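Local atomic coordinates of 4-hydroxy-3-methylbut-2-enyl diphosphate reductase, apicoplast (Plasmodium falciparum, PDB entry 4N7B), a protein that reduces (E)-4-hydroxy-3-methylbut-2-enyl diphosphate to isopentenyl and dimethylallyl diphosphate in the last step of the apicoplast isoprenoid pathway, using an iron-sulfur cluster. Residues 288-293 against 297-302; 322-327 against 406-411; 334-339 against 367-372; 395-398 against 403-406. All blocks are in the same frame, centred on the assembly; numbering follows the deposited sequence.

Contact 1 of 4, residues 288-293 against 297-302; sequences LIYSAH and PQIREI
Arg300 of helix 297-305 lays its side chain across the phenol of Tyr290, the last residue of strand 287-290. The Arg300 chain can be followed outward. CB lies 4.1 Å from Tyr290 OH. CG comes a little closer, 3.9 Å from the same OH and 4.2 Å from CZ, and it approaches the ring obliquely. The chain is turned at chi3 (124°), and this bend carries the guanidinium back along the ring toward the strand. At the tip, NH2 lies 4.2 Å from Tyr290 CD2. That ring carbon sits over one face of the guanidinium, displaced toward its rim. The two planes are 52° apart, so the groups are not stacked flat. Tyr290 OH also reaches the helix backbone, 3.6 Å from Arg300 CA. The preceding residue, Ile299, adds its CG2 methyl, 4.3 Å from Tyr290 CE1.

The strand and helix belong to one beta-alpha-beta unit that ends in strand 309-312. Past Tyr290 the chain runs on to His293, which by similarity probably binds the diphosphate substrate. The stem and one guanidinium face of Arg300 lie against the phenol, while acids of strand 309-312 hold both polar ends. Tyr290 OH is hydrogen-bonded to Glu310 OE2, and Arg300 NH2 forms a salt bridge with Asp312 OD2. These bonds probably fix how guanidinium and phenol lie against each other.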
loop_
_atom_site.group_PDB
_atom_site.type_symbol
_atom_site.label_atom_id
_atom_site.label_comp_id
_atom_site.label_asym_id
_atom_site.label_seq_id
_atom_site.Cartn_x
_atom_site.Cartn_y
_atom_site.Cartn_z
ATOM N N LEU A 288 -0.771 -21.755 -0.620
ATOM C CA LEU A 288 -0.010 -20.564 -0.943
ATOM C C LEU A 288 -0.910 -19.351 -0.911
ATOM O O LEU A 288 -1.970 -19.345 -1.535
ATOM C CB LEU A 288 0.633 -20.657 -2.318
ATOM C CG LEU A 288 1.436 -19.403 -2.696
ATOM C CD1 LEU A 288 2.632 -19.213 -1.765
ATOM C CD2 LEU A 288 1.895 -19.498 -4.132
ATOM N N ILE A 289 -0.470 -18.322 -0.191
ATOM C CA ILE A 289 -1.213 -17.074 -0.086
ATOM C C ILE A 289 -0.581 -15.961 -0.917
ATOM O O ILE A 289 0.628 -15.720 -0.830
ATOM C CB ILE A 289 -1.280 -16.611 1.370
ATOM C CG1 ILE A 289 -1.938 -17.705 2.220
ATOM C CG2 ILE A 289 -2.047 -15.315 1.471
ATOM C CD1 ILE A 289 -1.999 -17.399 3.700
ATOM N N TYR A 290 -1.395 -15.277 -1.716
ATOM C CA TYR A 290 -0.915 -14.130 -2.481
ATOM C C TYR A 290 -1.074 -12.868 -1.643
ATOM O O TYR A 290 -2.123 -12.643 -1.035
ATOM C CB TYR A 290 -1.680 -13.991 -3.801
ATOM C CG TYR A 290 -1.564 -15.197 -4.706
ATOM C CD1 TYR A 290 -0.323 -15.724 -5.045
ATOM C CD2 TYR A 290 -2.694 -15.823 -5.207
ATOM C CE1 TYR A 290 -0.217 -16.832 -5.868
ATOM C CE2 TYR A 290 -2.594 -16.936 -6.031
ATOM C CZ TYR A 290 -1.358 -17.436 -6.356
ATOM O OH TYR A 290 -1.265 -18.544 -7.182
ATOM N N SER A 291 -0.042 -12.036 -1.619
ATOM C CA SER A 291 -0.044 -10.864 -0.759
ATOM C C SER A 291 -1.032 -9.799 -1.227
ATOM O O SER A 291 -1.592 -9.880 -2.319
ATOM C CB SER A 291 1.353 -10.246 -0.711
ATOM O OG SER A 291 1.612 -9.523 -1.900
ATOM N N ALA A 292 -1.215 -8.781 -0.391
ATOM C CA ALA A 292 -2.135 -7.688 -0.667
ATOM C C ALA A 292 -1.815 -6.938 -1.944
ATOM O O ALA A 292 -2.707 -6.350 -2.554
ATOM C CB ALA A 292 -2.129 -6.732 0.493
ATOM N N HIS A 293 -0.547 -6.955 -2.345
ATOM C CA HIS A 293 -0.083 -6.172 -3.489
ATOM C C HIS A 293 -0.447 -6.820 -4.812
ATOM O O HIS A 293 -0.241 -6.244 -5.879
ATOM C CB HIS A 293 1.439 -6.033 -3.424
ATOM C CG HIS A 293 1.944 -5.604 -2.083
ATOM N ND1 HIS A 293 2.657 -6.442 -1.254
ATOM C CD2 HIS A 293 1.809 -4.433 -1.416
ATOM C CE1 HIS A 293 2.954 -5.800 -0.138
ATOM N NE2 HIS A 293 2.448 -4.581 -0.208
ATOM N N PRO A 297 -0.341 -13.018 -13.242
ATOM C CA PRO A 297 -1.189 -14.152 -13.648
ATOM C C PRO A 297 -0.375 -15.416 -13.892
ATOM O O PRO A 297 -0.832 -16.527 -13.629
ATOM C CB PRO A 297 -1.807 -13.685 -14.969
ATOM C CG PRO A 297 -1.686 -12.194 -14.965
ATOM C CD PRO A 297 -0.515 -11.840 -14.109
ATOM N N GLN A 298 0.834 -15.228 -14.404
ATOM C CA GLN A 298 1.729 -16.332 -14.745
ATOM C C GLN A 298 2.055 -17.165 -13.509
ATOM O O GLN A 298 2.125 -18.390 -13.568
ATOM C CB GLN A 298 3.017 -15.778 -15.353
ATOM C CG GLN A 298 2.826 -15.070 -16.697
ATOM C CD GLN A 298 2.359 -13.623 -16.567
ATOM O OE1 GLN A 298 2.100 -13.139 -15.471
ATOM N NE2 GLN A 298 2.249 -12.932 -17.695
ATOM N N ILE A 299 2.258 -16.486 -12.385
ATOM C CA ILE A 299 2.541 -17.169 -11.130
ATOM C C ILE A 299 1.403 -18.120 -10.787
ATOM O O ILE A 299 1.627 -19.207 -10.249
ATOM C CB ILE A 299 2.713 -16.177 -9.978
ATOM C CG1 ILE A 299 3.845 -15.198 -10.295
ATOM C CG2 ILE A 299 2.997 -16.911 -8.688
ATOM C CD1 ILE A 299 5.158 -15.873 -10.580
ATOM N N ARG A 300 0.182 -17.712 -11.112
ATOM C CA ARG A 300 -0.992 -18.514 -10.794
ATOM C C ARG A 300 -0.976 -19.836 -11.552
ATOM O O ARG A 300 -1.116 -20.903 -10.954
ATOM C CB ARG A 300 -2.281 -17.744 -11.103
ATOM C CG ARG A 300 -2.452 -16.514 -10.256
ATOM C CD ARG A 300 -3.624 -15.643 -10.694
ATOM N NE ARG A 300 -4.519 -15.445 -9.560
ATOM C CZ ARG A 300 -4.685 -14.307 -8.900
ATOM N NH1 ARG A 300 -4.058 -13.198 -9.251
ATOM N NH2 ARG A 300 -5.515 -14.280 -7.879
ATOM N N GLU A 301 -0.807 -19.779 -12.865
ATOM C CA GLU A 301 -0.848 -21.009 -13.646
ATOM C C GLU A 301 0.219 -21.974 -13.136
ATOM O O GLU A 301 0.012 -23.188 -13.113
ATOM C CB GLU A 301 -0.711 -20.737 -15.148
ATOM C CG GLU A 301 0.480 -19.893 -15.557
ATOM C CD GLU A 301 0.393 -19.424 -17.007
ATOM O OE1 GLU A 301 -0.739 -19.311 -17.531
ATOM O OE2 GLU A 301 1.455 -19.167 -17.619
ATOM N N ILE A 302 1.347 -21.431 -12.691
ATOM C CA ILE A 302 2.385 -22.249 -12.072
ATOM C C ILE A 302 1.866 -22.934 -10.819
ATOM O O ILE A 302 2.186 -24.093 -10.559
ATOM C CB ILE A 302 3.587 -21.406 -11.674
ATOM C CG1 ILE A 302 4.342 -20.974 -12.928
ATOM C CG2 ILE A 302 4.497 -22.183 -10.720
ATOM C CD1 ILE A 302 5.621 -20.235 -12.632
#

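Contact 2 of 4, residues 322-327 against 406-411; sequences HVYVQM and TIPSGS. With NA (sodium ion), chain F.
Tyr324 and Ile407 carry this contact, with the phenol of helix 316-329 lying against an isoleucine of the loop after strand 405-406. Along the helix, Tyr324 is the residue that touches, with its CB directed at residues 406-411. Ile407 CG1 stands over one face of its ring, 3.7 Å from the centroid and 15° off the ring normal. This is a CH-pi contact. CG1 is closest to Tyr324 CG, at 3.6 Å. The Ile407 branches spread over the ring: CD1 lies 3.7 Å from CD2, and CG2 lies 4.0 Å from CZ. Ile407 CG1 is anti to its own carbonyl carbon (chi1 -57°), which places it over the ring. At the far end Tyr324 OH binds a sodium ion at 3.0 Å, a long distance for sodium, so the bond is probably weak. The ion lies in the plane of the ring, at its edge. The next residue, Val325, faces helix 344-350.

The loop is shaped by a type I beta turn from Ile407 to Gly410, closed by a Gly410 N to Ile407 O hydrogen bond of 2.8 Å. Lys320 NZ, from the same helix, is hydrogen-bonded to Ser409 OG and to Gly410 O, so the helix holds the turn as well. Helix 316-329 thus packs on the loop leaving the edge strand 405-406 of a parallel alpha/beta sheet, and this loop leads to the cluster ligand Cys413 of the IspH fold.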
loop_
_atom_site.group_PDB
_atom_site.type_symbol
_atom_site.label_atom_id
_atom_site.label_comp_id
_atom_site.label_asym_id
_atom_site.label_seq_id
_atom_site.Cartn_x
_atom_site.Cartn_y
_atom_site.Cartn_z
ATOM N N HIS A 322 -6.057 -4.417 -11.796
ATOM C CA HIS A 322 -5.795 -5.593 -12.634
ATOM C C HIS A 322 -6.937 -5.824 -13.600
ATOM O O HIS A 322 -6.737 -6.146 -14.774
ATOM C CB HIS A 322 -5.624 -6.838 -11.761
ATOM C CG HIS A 322 -4.286 -6.927 -11.088
ATOM N ND1 HIS A 322 -3.507 -8.062 -11.127
ATOM C CD2 HIS A 322 -3.593 -6.021 -10.357
ATOM C CE1 HIS A 322 -2.391 -7.852 -10.451
ATOM N NE2 HIS A 322 -2.418 -6.620 -9.976
ATOM N N VAL A 323 -8.146 -5.641 -13.089
ATOM C CA VAL A 323 -9.354 -5.968 -13.818
ATOM C C VAL A 323 -9.614 -4.973 -14.954
ATOM O O VAL A 323 -9.893 -5.369 -16.084
ATOM C CB VAL A 323 -10.547 -6.015 -12.829
ATOM C CG1 VAL A 323 -11.828 -5.676 -13.525
ATOM C CG2 VAL A 323 -10.605 -7.381 -12.172
ATOM N N TYR A 324 -9.515 -3.682 -14.665
ATOM C CA TYR A 324 -9.668 -2.682 -15.717
ATOM C C TYR A 324 -8.641 -2.888 -16.836
ATOM O O TYR A 324 -8.949 -2.706 -18.007
ATOM C CB TYR A 324 -9.536 -1.265 -15.152
ATOM C CG TYR A 324 -10.862 -0.712 -14.688
ATOM C CD1 TYR A 324 -11.741 -0.097 -15.580
ATOM C CD2 TYR A 324 -11.261 -0.860 -13.372
ATOM C CE1 TYR A 324 -12.972 0.390 -15.149
ATOM C CE2 TYR A 324 -12.475 -0.382 -12.934
ATOM C CZ TYR A 324 -13.324 0.247 -13.813
ATOM O OH TYR A 324 -14.532 0.706 -13.334
ATOM N N VAL A 325 -7.425 -3.277 -16.468
ATOM C CA VAL A 325 -6.369 -3.459 -17.442
ATOM C C VAL A 325 -6.727 -4.576 -18.430
ATOM O O VAL A 325 -6.611 -4.408 -19.651
ATOM C CB VAL A 325 -5.036 -3.779 -16.743
ATOM C CG1 VAL A 325 -4.061 -4.391 -17.730
ATOM C CG2 VAL A 325 -4.450 -2.508 -16.110
ATOM N N GLN A 326 -7.151 -5.717 -17.904
ATOM C CA GLN A 326 -7.555 -6.835 -18.747
ATOM C C GLN A 326 -8.738 -6.443 -19.617
ATOM O O GLN A 326 -8.796 -6.783 -20.801
ATOM C CB GLN A 326 -7.951 -8.031 -17.887
ATOM C CG GLN A 326 -6.773 -8.822 -17.331
ATOM C CD GLN A 326 -7.212 -9.872 -16.303
ATOM O OE1 GLN A 326 -7.319 -9.575 -15.113
ATOM N NE2 GLN A 326 -7.478 -11.096 -16.764
ATOM N N MET A 327 -9.691 -5.731 -19.025
ATOM C CA MET A 327 -10.932 -5.395 -19.726
ATOM C C MET A 327 -10.685 -4.444 -20.891
ATOM O O MET A 327 -11.276 -4.583 -21.970
ATOM C CB MET A 327 -11.918 -4.749 -18.764
ATOM C CG MET A 327 -13.193 -4.248 -19.430
ATOM S SD MET A 327 -14.298 -3.501 -18.215
ATOM C CE MET A 327 -13.272 -2.334 -17.368
ATOM N N THR A 406 -9.597 6.705 -18.363
ATOM C CA THR A 406 -9.151 6.021 -17.165
ATOM C C THR A 406 -10.342 5.541 -16.341
ATOM O O THR A 406 -11.500 5.755 -16.707
ATOM C CB THR A 406 -8.277 6.958 -16.291
ATOM O OG1 THR A 406 -7.770 6.244 -15.147
ATOM C CG2 THR A 406 -9.093 8.173 -15.826
ATOM N N ILE A 407 -10.045 4.892 -15.223
ATOM C CA ILE A 407 -11.060 4.541 -14.245
ATOM C C ILE A 407 -11.689 5.809 -13.650
ATOM O O ILE A 407 -10.978 6.667 -13.104
ATOM C CB ILE A 407 -10.436 3.738 -13.103
ATOM C CG1 ILE A 407 -9.738 2.488 -13.635
ATOM C CG2 ILE A 407 -11.489 3.388 -12.065
ATOM C CD1 ILE A 407 -8.860 1.825 -12.575
ATOM N N PRO A 408 -13.026 5.934 -13.733
ATOM C CA PRO A 408 -13.716 7.137 -13.241
ATOM C C PRO A 408 -13.413 7.439 -11.778
ATOM O O PRO A 408 -13.132 8.591 -11.437
ATOM C CB PRO A 408 -15.195 6.796 -13.433
ATOM C CG PRO A 408 -15.195 5.833 -14.590
ATOM C CD PRO A 408 -13.947 5.013 -14.416
ATOM N N SER A 409 -13.448 6.419 -10.927
ATOM C CA SER A 409 -13.130 6.619 -9.517
ATOM C C SER A 409 -11.610 6.762 -9.277
ATOM O O SER A 409 -11.184 7.090 -8.169
ATOM C CB SER A 409 -13.719 5.485 -8.673
ATOM O OG SER A 409 -13.428 4.221 -9.234
ATOM N N GLY A 410 -10.795 6.542 -10.310
ATOM C CA GLY A 410 -9.348 6.598 -10.136
ATOM C C GLY A 410 -8.755 5.298 -9.599
ATOM O O GLY A 410 -9.495 4.384 -9.215
ATOM N N SER A 411 -7.423 5.225 -9.554
ATOM C CA SER A 411 -6.699 4.018 -9.137
ATOM C C SER A 411 -6.099 4.202 -7.746
ATOM O O SER A 411 -5.854 3.221 -7.029
ATOM C CB SER A 411 -5.572 3.693 -10.134
ATOM O OG SER A 411 -6.080 3.589 -11.451
HETATM NA NA NA F . -14.999 0.968 -10.404
#

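Contact 3 of 4, residues 334-339 against 367-372; sequences DIILIG and DKLNFP
Phe371 meets strand 334-338 with two parts of its ring, one turned to a carboxylate and one to a methyl. Asp334 OD2 lies at the ring edge, close to the ring plane, 3.5 Å from Phe371 CE1. The carboxylate and ring planes are 78° apart, so the acid stands nearly upright against the ring and is not stacked on it. An edge contact of this kind is probably favourable, because aromatic C-H groups carry a slight positive charge. The oxygen has a stronger partner as well: OD2 is hydrogen-bonded to His358 NE2. The His358 ring also meets Phe371 edge-to-face.

Two residues along the strand, Ile336 comes obliquely at the next ring atoms, its CD1 4.1 Å from Phe371 CZ. The bend at chi2 (68°) turns CD1 toward the phenyl group. Ile336 also meets Leu369, and these two side chains reach toward each other tip to tip, with Ile336 CG1 3.8 Å from Leu369 CD1. Leu369 CG is anti to its carbonyl carbon (chi1 -68°), and CD1 continues the line inward. The facing side chains thus form a small apolar patch, with the acid at one end.

Helix 363-368 and the chain after it lie in the connection between strand 357-360 and strand 377-381. In the sheet, strand 334-338 lies between those two. The connection therefore passes over the strand it skips. This is the crossover connection of a parallel alpha/beta sheet, here in one of the domains of the IspH fold.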
loop_
_atom_site.group_PDB
_atom_site.type_symbol
_atom_site.label_atom_id
_atom_site.label_comp_id
_atom_site.label_asym_id
_atom_site.label_seq_id
_atom_site.Cartn_x
_atom_site.Cartn_y
_atom_site.Cartn_z
ATOM N N ASP A 334 -4.308 0.424 -25.666
ATOM C CA ASP A 334 -3.006 0.244 -25.068
ATOM C C ASP A 334 -3.121 0.886 -23.711
ATOM O O ASP A 334 -3.899 1.814 -23.532
ATOM C CB ASP A 334 -1.901 0.888 -25.894
ATOM C CG ASP A 334 -1.164 -0.122 -26.756
ATOM O OD1 ASP A 334 -1.833 -0.997 -27.347
ATOM O OD2 ASP A 334 0.083 -0.051 -26.832
ATOM N N ILE A 335 -2.359 0.389 -22.749
ATOM C CA ILE A 335 -2.532 0.820 -21.379
ATOM C C ILE A 335 -1.291 1.494 -20.836
ATOM O O ILE A 335 -0.195 0.947 -20.936
ATOM C CB ILE A 335 -2.880 -0.366 -20.484
ATOM C CG1 ILE A 335 -4.383 -0.657 -20.580
ATOM C CG2 ILE A 335 -2.548 -0.054 -19.037
ATOM C CD1 ILE A 335 -4.692 -1.941 -21.236
ATOM N N ILE A 336 -1.466 2.681 -20.261
ATOM C CA ILE A 336 -0.358 3.371 -19.612
ATOM C C ILE A 336 -0.477 3.181 -18.114
ATOM O O ILE A 336 -1.482 3.530 -17.524
ATOM C CB ILE A 336 -0.327 4.872 -19.919
ATOM C CG1 ILE A 336 0.340 5.145 -21.266
ATOM C CG2 ILE A 336 0.548 5.582 -18.923
ATOM C CD1 ILE A 336 -0.416 4.674 -22.439
ATOM N N LEU A 337 0.561 2.624 -17.507
ATOM C CA LEU A 337 0.555 2.312 -16.090
ATOM C C LEU A 337 1.513 3.245 -15.370
ATOM O O LEU A 337 2.718 3.096 -15.498
ATOM C CB LEU A 337 1.004 0.868 -15.882
ATOM C CG LEU A 337 1.240 0.404 -14.438
ATOM C CD1 LEU A 337 0.106 0.819 -13.539
ATOM C CD2 LEU A 337 1.401 -1.101 -14.418
ATOM N N ILE A 338 0.980 4.222 -14.640
ATOM C CA ILE A 338 1.824 5.152 -13.886
ATOM C C ILE A 338 2.199 4.538 -12.537
ATOM O O ILE A 338 1.340 4.260 -11.715
ATOM C CB ILE A 338 1.077 6.464 -13.614
ATOM C CG1 ILE A 338 0.489 7.014 -14.914
ATOM C CG2 ILE A 338 2.010 7.466 -12.983
ATOM C CD1 ILE A 338 -0.272 8.312 -14.748
ATOM N N GLY A 339 3.473 4.296 -12.309
ATOM C CA GLY A 339 3.885 3.706 -11.052
ATOM C C GLY A 339 5.351 3.396 -11.149
ATOM O O GLY A 339 5.955 3.678 -12.186
ATOM N N ASP A 367 7.351 11.614 -22.434
ATOM C CA ASP A 367 7.868 12.187 -23.669
ATOM C C ASP A 367 8.178 11.104 -24.674
ATOM O O ASP A 367 8.056 11.318 -25.873
ATOM C CB ASP A 367 9.149 12.970 -23.408
ATOM C CG ASP A 367 8.897 14.294 -22.723
ATOM O OD1 ASP A 367 7.955 15.006 -23.135
ATOM O OD2 ASP A 367 9.642 14.623 -21.770
ATOM N N LYS A 368 8.593 9.945 -24.174
ATOM C CA LYS A 368 9.026 8.847 -25.030
ATOM C C LYS A 368 7.869 8.069 -25.665
ATOM O O LYS A 368 8.077 7.324 -26.611
ATOM C CB LYS A 368 9.931 7.894 -24.247
ATOM C CG LYS A 368 11.271 8.488 -23.903
ATOM C CD LYS A 368 12.092 7.557 -23.024
ATOM C CE LYS A 368 13.417 8.214 -22.602
ATOM N NZ LYS A 368 14.245 7.346 -21.709
ATOM N N LEU A 369 6.651 8.244 -25.173
ATOM C CA LEU A 369 5.535 7.468 -25.701
ATOM C C LEU A 369 5.152 7.907 -27.112
ATOM O O LEU A 369 5.010 9.097 -27.385
ATOM C CB LEU A 369 4.311 7.601 -24.801
ATOM C CG LEU A 369 4.415 6.968 -23.421
ATOM C CD1 LEU A 369 3.137 7.246 -22.655
ATOM C CD2 LEU A 369 4.662 5.468 -23.544
ATOM N N ASN A 370 4.963 6.937 -28.000
ATOM C CA ASN A 370 4.452 7.218 -29.335
ATOM C C ASN A 370 3.392 6.224 -29.743
ATOM O O ASN A 370 3.567 5.019 -29.572
ATOM C CB ASN A 370 5.581 7.215 -30.361
ATOM C CG ASN A 370 6.357 8.507 -30.357
ATOM O OD1 ASN A 370 5.941 9.489 -30.975
ATOM N ND2 ASN A 370 7.487 8.523 -29.651
ATOM N N PHE A 371 2.294 6.742 -30.283
ATOM C CA PHE A 371 1.184 5.911 -30.732
ATOM C C PHE A 371 0.547 6.521 -31.962
ATOM O O PHE A 371 0.506 7.741 -32.100
ATOM C CB PHE A 371 0.105 5.804 -29.653
ATOM C CG PHE A 371 0.582 5.196 -28.366
ATOM C CD1 PHE A 371 0.723 3.827 -28.244
ATOM C CD2 PHE A 371 0.879 5.995 -27.279
ATOM C CE1 PHE A 371 1.151 3.262 -27.055
ATOM C CE2 PHE A 371 1.316 5.438 -26.092
ATOM C CZ PHE A 371 1.456 4.068 -25.980
ATOM N N PRO A 372 0.032 5.669 -32.859
ATOM C CA PRO A 372 -0.827 6.147 -33.945
ATOM C C PRO A 372 -1.943 7.022 -33.389
ATOM O O PRO A 372 -2.303 6.905 -32.212
ATOM C CB PRO A 372 -1.401 4.856 -34.525
ATOM C CG PRO A 372 -0.374 3.819 -34.224
ATOM C CD PRO A 372 0.214 4.208 -32.896
#

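Contact 4 of 4, residues 395-398 against 403-406; sequences QKLK and HIET
Ile404 points from the loop before strand 405-406 into the last turns of helix 387-400, where Leu397 and Lys398 receive it. Its two branches go to different partners. CG1 is anti to the backbone N (chi1 -167°), and chi2 (161°) keeps the chain extended, so CD1 reaches furthest. CD1 lies 4.4 Å from Leu397 CD1, a loose apolar contact. CG2 takes the place between the backbone N and the carbonyl carbon. From there it lies 4.1 Å from Lys398 CG.

The helix side chains are set differently. Leu397 has a chi1 of -106°, well away from a staggered position, while its CB still points at the loop. The side chains of Lys398 and Ile404 cross at about a right angle. The touch is made by CG, near the root of Lys398; beyond it the chain runs on extended. The backbones are closest at the same pair, with Lys398 CA 6.6 Å from Ile404 CA.

Helix 387-400 and strand 405-406 are the second and third elements of a beta-alpha-beta unit that begins with strand 377-381. The contact joins the end of the helix to the residue just before the short, weakly bonded strand 405-406. Ile404 also packs on Leu377 and Tyr379 of the first strand. Leu397 packs on Ile336 and Ile338 of strand 334-338, and both side chains thus fill the layer between helix and sheet.

Glu405, the next residue, turns its side chain away from the helix. Its OE2 forms a salt bridge with Lys376, and its OE1 is hydrogen-bonded to Tyr333 OH.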
loop_
_atom_site.group_PDB
_atom_site.type_symbol
_atom_site.label_atom_id
_atom_site.label_comp_id
_atom_site.label_asym_id
_atom_site.label_seq_id
_atom_site.Cartn_x
_atom_site.Cartn_y
_atom_site.Cartn_z
ATOM N N GLN A 395 -1.394 15.136 -15.804
ATOM C CA GLN A 395 -1.567 16.377 -16.535
ATOM C C GLN A 395 -0.732 16.378 -17.812
ATOM O O GLN A 395 -1.185 16.837 -18.864
ATOM C CB GLN A 395 -1.132 17.542 -15.661
ATOM C CG GLN A 395 -1.197 18.888 -16.335
ATOM C CD GLN A 395 -0.848 20.001 -15.368
ATOM O OE1 GLN A 395 0.317 20.406 -15.251
ATOM N NE2 GLN A 395 -1.855 20.485 -14.642
ATOM N N LYS A 396 0.493 15.878 -17.708
ATOM C CA LYS A 396 1.396 15.812 -18.855
ATOM C C LYS A 396 0.882 14.768 -19.839
ATOM O O LYS A 396 0.853 15.003 -21.036
ATOM C CB LYS A 396 2.811 15.465 -18.398
ATOM C CG LYS A 396 3.866 15.781 -19.429
ATOM C CD LYS A 396 5.250 15.518 -18.900
ATOM C CE LYS A 396 6.274 15.658 -20.013
ATOM N NZ LYS A 396 6.136 16.953 -20.737
ATOM N N LEU A 397 0.439 13.627 -19.321
ATOM C CA LEU A 397 -0.171 12.595 -20.158
ATOM C C LEU A 397 -1.341 13.127 -20.968
ATOM O O LEU A 397 -1.496 12.805 -22.149
ATOM C CB LEU A 397 -0.685 11.434 -19.315
ATOM C CG LEU A 397 0.139 10.156 -19.360
ATOM C CD1 LEU A 397 -0.587 9.087 -18.577
ATOM C CD2 LEU A 397 0.409 9.684 -20.794
ATOM N N LYS A 398 -2.181 13.922 -20.325
ATOM C CA LYS A 398 -3.372 14.446 -20.966
ATOM C C LYS A 398 -3.052 15.520 -21.982
ATOM O O LYS A 398 -3.796 15.701 -22.933
ATOM C CB LYS A 398 -4.324 15.019 -19.927
ATOM C CG LYS A 398 -5.206 13.992 -19.293
ATOM C CD LYS A 398 -6.229 14.685 -18.419
ATOM C CE LYS A 398 -7.256 13.733 -17.878
ATOM N NZ LYS A 398 -7.976 14.351 -16.720
ATOM N N HIS A 403 -7.400 12.477 -25.399
ATOM C CA HIS A 403 -8.601 11.653 -25.352
ATOM C C HIS A 403 -8.378 10.404 -24.509
ATOM O O HIS A 403 -9.195 9.479 -24.497
ATOM C CB HIS A 403 -9.042 11.297 -26.767
ATOM C CG HIS A 403 -9.479 12.486 -27.564
ATOM N ND1 HIS A 403 -8.917 12.817 -28.778
ATOM C CD2 HIS A 403 -10.403 13.440 -27.303
ATOM C CE1 HIS A 403 -9.485 13.916 -29.238
ATOM N NE2 HIS A 403 -10.391 14.315 -28.361
ATOM N N ILE A 404 -7.270 10.395 -23.779
ATOM C CA ILE A 404 -6.924 9.244 -22.979
ATOM C C ILE A 404 -7.980 9.050 -21.890
ATOM O O ILE A 404 -8.495 10.018 -21.333
ATOM C CB ILE A 404 -5.549 9.402 -22.355
ATOM C CG1 ILE A 404 -5.090 8.062 -21.810
ATOM C CG2 ILE A 404 -5.567 10.450 -21.250
ATOM C CD1 ILE A 404 -3.597 7.990 -21.591
ATOM N N GLU A 405 -8.287 7.794 -21.589
ATOM C CA GLU A 405 -9.359 7.466 -20.663
ATOM C C GLU A 405 -8.793 6.800 -19.414
ATOM O O GLU A 405 -7.647 6.367 -19.402
ATOM C CB GLU A 405 -10.361 6.539 -21.359
ATOM C CG GLU A 405 -11.052 7.191 -22.555
ATOM C CD GLU A 405 -11.821 6.203 -23.447
ATOM O OE1 GLU A 405 -12.315 5.176 -22.944
ATOM O OE2 GLU A 405 -11.930 6.459 -24.666
ATOM N N THR A 406 -9.597 6.705 -18.363
ATOM C CA THR A 406 -9.151 6.021 -17.165
ATOM C C THR A 406 -10.342 5.541 -16.341
ATOM O O THR A 406 -11.500 5.755 -16.707
ATOM C CB THR A 406 -8.277 6.958 -16.291
ATOM O OG1 THR A 406 -7.770 6.244 -15.147
ATOM C CG2 THR A 406 -9.093 8.173 -15.826
#

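Contacts 2, 3 and 4 group round one parallel sheet, while contact 1 belongs to another. Contacts 3 and 4 have centres about 10 Å apart and share an apolar layer. In it, Leu397 CD1 lies 3.7 Å from Ile336 CG2. Contact 2 shares Thr406 with contact 4. It touches contact 3 where Val325 O is 3.5 Å from Ile335 CD1. Contact 1 stays separate, its nearest atoms about 5 Å from contact 2. Contacts 1 and 2 lie nearer the cluster: the side chains of Tyr290 and Ile407 are about 12 and 11 Å from it. Contact 1 also holds His293, probably a substrate ligand. Contacts 3 and 4 lie away from the annotated sites.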